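Local structure of GCN5-related N-acetyltransferase (Kribbella flavida, 4MY0) at residues 281-293 with 308-322. The protein is probably a GCN5-related acetyltransferase that moves the acetyl group of acetyl-CoA onto an amine, perhaps that of an aminoglycoside. Sequence-based numbering, arbitrary orientation.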
loop_
_atom_site.group_PDB
_atom_site.type_symbol
_atom_site.label_atom_id
_atom_site.label_comp_id
_atom_site.label_asym_id
_atom_site.label_seq_id
_atom_site.Cartn_x
_atom_site.Cartn_y
_atom_site.Cartn_z
HETATM N N MSE C 281 5.562 31.238 3.995
HETATM C CA MSE C 281 6.593 32.229 4.280
HETATM C C MSE C 281 6.041 33.635 4.291
HETATM O O MSE C 281 4.990 33.892 3.708
HETATM C CB MSE C 281 7.721 32.146 3.266
HETATM C CG MSE C 281 8.606 30.934 3.475
HETATM SE SE MSE C 281 10.091 30.972 2.217
HETATM C CE MSE C 281 11.166 29.582 3.061
ATOM N N LEU C 282 6.776 34.533 4.948
ATOM C CA LEU C 282 6.375 35.922 5.125
ATOM C C LEU C 282 7.559 36.823 4.812
ATOM O O LEU C 282 8.708 36.450 5.075
ATOM C CB LEU C 282 5.972 36.147 6.582
ATOM C CG LEU C 282 5.545 37.558 6.965
ATOM C CD1 LEU C 282 4.251 37.895 6.238
ATOM C CD2 LEU C 282 5.370 37.671 8.479
ATOM N N ARG C 283 7.293 37.995 4.244
ATOM C CA ARG C 283 8.321 39.034 4.139
ATOM C C ARG C 283 7.732 40.410 4.464
ATOM O O ARG C 283 6.612 40.708 4.050
ATOM C CB ARG C 283 8.924 39.068 2.731
ATOM C CG ARG C 283 10.200 39.908 2.648
ATOM C CD ARG C 283 10.468 40.450 1.234
ATOM N NE ARG C 283 11.900 40.692 1.025
ATOM C CZ ARG C 283 12.576 41.718 1.544
ATOM N NH1 ARG C 283 11.961 42.614 2.311
ATOM N NH2 ARG C 283 13.877 41.849 1.304
ATOM N N LEU C 284 8.467 41.243 5.201
ATOM C CA LEU C 284 8.046 42.636 5.374
ATOM C C LEU C 284 8.554 43.496 4.201
ATOM O O LEU C 284 9.739 43.450 3.853
ATOM C CB LEU C 284 8.541 43.225 6.701
ATOM C CG LEU C 284 8.190 42.607 8.059
ATOM C CD1 LEU C 284 7.950 43.697 9.086
ATOM C CD2 LEU C 284 7.029 41.617 8.028
ATOM N N LEU C 285 7.660 44.265 3.589
ATOM C CA LEU C 285 8.040 45.176 2.504
ATOM C C LEU C 285 8.164 46.632 2.965
ATOM O O LEU C 285 8.925 47.413 2.382
ATOM C CB LEU C 285 7.019 45.112 1.368
ATOM C CG LEU C 285 6.656 43.735 0.828
ATOM C CD1 LEU C 285 5.635 43.872 -0.285
ATOM C CD2 LEU C 285 7.908 43.039 0.339
ATOM N N ASP C 286 7.380 47.000 3.980
ATOM C CA ASP C 286 7.407 48.353 4.546
ATOM C C ASP C 286 7.235 48.190 6.061
ATOM O O ASP C 286 6.115 48.235 6.573
ATOM C CB ASP C 286 6.272 49.203 3.937
ATOM C CG ASP C 286 6.159 50.612 4.555
ATOM O OD1 ASP C 286 5.408 51.436 3.983
ATOM O OD2 ASP C 286 6.793 50.910 5.599
ATOM N N ALA C 287 8.344 48.004 6.773
ATOM C CA ALA C 287 8.285 47.636 8.187
ATOM C C ALA C 287 7.545 48.621 9.105
ATOM O O ALA C 287 6.774 48.179 9.960
ATOM C CB ALA C 287 9.688 47.307 8.736
ATOM N N PRO C 288 7.773 49.947 8.949
ATOM C CA PRO C 288 6.996 50.842 9.818
ATOM C C PRO C 288 5.499 50.660 9.628
ATOM O O PRO C 288 4.757 50.674 10.615
ATOM C CB PRO C 288 7.424 52.247 9.361
ATOM C CG PRO C 288 8.823 52.057 8.864
ATOM C CD PRO C 288 8.825 50.679 8.211
ATOM N N ALA C 289 5.060 50.478 8.384
ATOM C CA ALA C 289 3.628 50.367 8.109
ATOM C C ALA C 289 3.100 49.010 8.553
ATOM O O ALA C 289 1.967 48.900 9.007
ATOM C CB ALA C 289 3.329 50.607 6.627
ATOM N N ALA C 290 3.919 47.971 8.409
ATOM C CA ALA C 290 3.554 46.642 8.908
ATOM C C ALA C 290 3.388 46.654 10.439
ATOM O O ALA C 290 2.477 46.019 10.996
ATOM C CB ALA C 290 4.619 45.608 8.496
ATOM N N ILE C 291 4.286 47.356 11.120
ATOM C CA ILE C 291 4.220 47.437 12.573
ATOM C C ILE C 291 2.996 48.259 12.992
ATOM O O ILE C 291 2.259 47.878 13.905
ATOM C CB ILE C 291 5.497 48.065 13.169
ATOM C CG1 ILE C 291 6.673 47.083 13.098
ATOM C CG2 ILE C 291 5.228 48.555 14.606
ATOM C CD1 ILE C 291 6.409 45.736 13.825
ATOM N N ALA C 292 2.780 49.382 12.308
ATOM C CA ALA C 292 1.664 50.271 12.617
ATOM C C ALA C 292 0.317 49.573 12.490
ATOM O O ALA C 292 -0.618 49.903 13.211
ATOM C CB ALA C 292 1.700 51.510 11.724
ATOM N N ALA C 293 0.214 48.612 11.573
ATOM C CA ALA C 293 -1.069 47.946 11.334
ATOM C C ALA C 293 -1.266 46.674 12.176
ATOM O O ALA C 293 -2.379 46.148 12.253
ATOM C CB ALA C 293 -1.238 47.644 9.853
ATOM N N ILE C 308 18.074 46.971 11.154
ATOM C CA ILE C 308 17.604 46.178 10.021
ATOM C C ILE C 308 18.562 46.284 8.839
ATOM O O ILE C 308 18.863 47.382 8.361
ATOM C CB ILE C 308 16.194 46.631 9.567
ATOM C CG1 ILE C 308 15.158 46.387 10.671
ATOM C CG2 ILE C 308 15.784 45.920 8.274
ATOM C CD1 ILE C 308 13.773 46.998 10.357
ATOM N N ASP C 309 19.039 45.136 8.376
ATOM C CA ASP C 309 19.898 45.055 7.203
ATOM C C ASP C 309 19.091 44.433 6.058
ATOM O O ASP C 309 19.074 43.205 5.911
ATOM C CB ASP C 309 21.111 44.171 7.539
ATOM C CG ASP C 309 22.012 43.917 6.343
ATOM O OD1 ASP C 309 22.702 42.874 6.331
ATOM O OD2 ASP C 309 22.039 44.757 5.419
ATOM N N ASP C 310 18.403 45.258 5.258
ATOM C CA ASP C 310 17.596 44.728 4.144
ATOM C C ASP C 310 17.911 45.451 2.839
ATOM O O ASP C 310 17.247 46.429 2.478
ATOM C CB ASP C 310 16.090 44.787 4.454
ATOM C CG ASP C 310 15.222 44.169 3.342
ATOM O OD1 ASP C 310 13.980 44.346 3.408
ATOM O OD2 ASP C 310 15.771 43.517 2.413
ATOM N N PRO C 311 18.934 44.968 2.122
ATOM C CA PRO C 311 19.327 45.629 0.876
ATOM C C PRO C 311 18.298 45.375 -0.227
ATOM O O PRO C 311 18.324 46.058 -1.247
ATOM C CB PRO C 311 20.675 44.981 0.548
ATOM C CG PRO C 311 20.612 43.624 1.194
ATOM C CD PRO C 311 19.774 43.795 2.434
ATOM N N GLY C 312 17.397 44.417 -0.005
ATOM C CA GLY C 312 16.272 44.198 -0.899
ATOM C C GLY C 312 15.239 45.318 -0.853
ATOM O O GLY C 312 14.574 45.593 -1.853
ATOM N N VAL C 313 15.090 45.946 0.315
ATOM C CA VAL C 313 14.207 47.098 0.491
ATOM C C VAL C 313 14.944 48.132 1.340
ATOM O O VAL C 313 14.751 48.199 2.558
ATOM C CB VAL C 313 12.876 46.734 1.207
ATOM C CG1 VAL C 313 11.959 47.968 1.303
ATOM C CG2 VAL C 313 12.163 45.595 0.504
ATOM N N PRO C 314 15.804 48.935 0.700
ATOM C CA PRO C 314 16.653 49.908 1.392
ATOM C C PRO C 314 15.874 50.869 2.292
ATOM O O PRO C 314 16.398 51.297 3.323
ATOM C CB PRO C 314 17.308 50.674 0.238
ATOM C CG PRO C 314 17.349 49.682 -0.884
ATOM C CD PRO C 314 16.068 48.906 -0.752
ATOM N N ALA C 315 14.645 51.204 1.917
ATOM C CA ALA C 315 13.832 52.095 2.745
ATOM C C ALA C 315 13.577 51.532 4.161
ATOM O O ALA C 315 13.364 52.299 5.107
ATOM C CB ALA C 315 12.519 52.423 2.041
ATOM N N GLN C 316 13.600 50.201 4.292
ATOM C CA GLN C 316 13.423 49.524 5.580
ATOM C C GLN C 316 14.711 49.468 6.388
ATOM O O GLN C 316 14.687 49.173 7.588
ATOM C CB GLN C 316 12.971 48.058 5.374
ATOM C CG GLN C 316 11.582 47.905 4.853
ATOM C CD GLN C 316 11.008 46.538 5.127
ATOM O OE1 GLN C 316 9.877 46.431 5.599
ATOM N NE2 GLN C 316 11.775 45.483 4.831
ATOM N N SER C 317 15.842 49.694 5.731
ATOM C CA SER C 317 17.127 49.415 6.365
ATOM C C SER C 317 17.577 50.530 7.294
ATOM O O SER C 317 17.180 51.683 7.125
ATOM C CB SER C 317 18.196 49.150 5.315
ATOM O OG SER C 317 17.895 47.960 4.608
ATOM N N GLY C 318 18.418 50.180 8.264
ATOM C CA GLY C 318 18.915 51.160 9.226
ATOM C C GLY C 318 18.428 50.867 10.629
ATOM O O GLY C 318 17.840 49.800 10.893
ATOM N N ARG C 319 18.670 51.810 11.537
ATOM C CA ARG C 319 18.313 51.617 12.934
ATOM C C ARG C 319 16.969 52.243 13.275
ATOM O O ARG C 319 16.726 53.425 13.028
ATOM C CB ARG C 319 19.392 52.166 13.862
ATOM C CG ARG C 319 19.130 51.821 15.310
ATOM C CD ARG C 319 20.331 52.141 16.149
ATOM N NE ARG C 319 20.136 51.815 17.556
ATOM C CZ ARG C 319 21.095 51.312 18.321
ATOM N NH1 ARG C 319 22.289 51.065 17.793
ATOM N NH2 ARG C 319 20.868 51.048 19.602
ATOM N N TRP C 320 16.111 51.433 13.874
ATOM C CA TRP C 320 14.764 51.835 14.205
ATOM C C TRP C 320 14.501 51.624 15.689
ATOM O O TRP C 320 15.124 50.777 16.328
ATOM C CB TRP C 320 13.783 50.986 13.398
ATOM C CG TRP C 320 13.898 51.160 11.916
ATOM C CD1 TRP C 320 14.675 50.430 11.060
ATOM C CD2 TRP C 320 13.194 52.110 11.108
ATOM N NE1 TRP C 320 14.504 50.879 9.773
ATOM C CE2 TRP C 320 13.598 51.909 9.776
ATOM C CE3 TRP C 320 12.263 53.118 11.384
ATOM C CZ2 TRP C 320 13.099 52.680 8.717
ATOM C CZ3 TRP C 320 11.773 53.889 10.335
ATOM C CH2 TRP C 320 12.190 53.666 9.019
ATOM N N HIS C 321 13.586 52.411 16.236
ATOM C CA HIS C 321 13.112 52.196 17.591
ATOM C C HIS C 321 11.684 51.649 17.549
ATOM O O HIS C 321 10.804 52.210 16.883
ATOM C CB HIS C 321 13.156 53.492 18.397
ATOM C CG HIS C 321 12.593 53.347 19.774
ATOM N ND1 HIS C 321 13.260 52.685 20.783
ATOM C CD2 HIS C 321 11.409 53.740 20.299
ATOM C CE1 HIS C 321 12.518 52.689 21.876
ATOM N NE2 HIS C 321 11.389 53.323 21.608
ATOM N N LEU C 322 11.464 50.530 18.231
ATOM C CA LEU C 322 10.129 49.949 18.324
ATOM C C LEU C 322 9.481 50.314 19.663
ATOM O O LEU C 322 10.030 50.031 20.735
ATOM C CB LEU C 322 10.187 48.431 18.148
ATOM C CG LEU C 322 8.863 47.672 18.310
ATOM C CD1 LEU C 322 7.918 47.945 17.146
ATOM C CD2 LEU C 322 9.122 46.180 18.457
#
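R283 reaches from the end of strand 274-284 to D310, which lies in the loop joining strands 302-309 and 318-325. CG leaves CB anti to the backbone N (chi1 -167°) and the chain runs on extended to NE, which bonds to L132 O. Beyond CZ the guanidinium meets the carboxylate end-on, the two planes 29° apart: R283 NH1 gives to D310 OD1 at 2.9 Å and R283 NH2 to D310 OD2 at 2.8 Å, each on the syn side. R283 NH1 also hydrogen-bonds back to L284 O at 2.8 Å, and V313 CG2 lies 3.5 Å from that same nitrogen. With an alanine here, the buried D310 carboxylate would probably lose its countercharge and be freer to turn. The bridge ties strand 274-284, which pairs with strands 118-121 and 135-146, to the hairpin of strands 302-309 and 318-325 in a five-stranded sheet of the sterol carrier protein family region. Q316 NE2 takes the anti lone pair of D310 OD1 (2.9 Å) and makes a weak bond to L284 O, while Q316 OE1 faces the backbone at the start of helix 287-293. Farther along, P288 CG makes an off-centre CH-pi contact with the W320 six-membered ring, 4.1 Å from its centroid, and I291 CG2 packs against L322 CD1 at 3.7 Å.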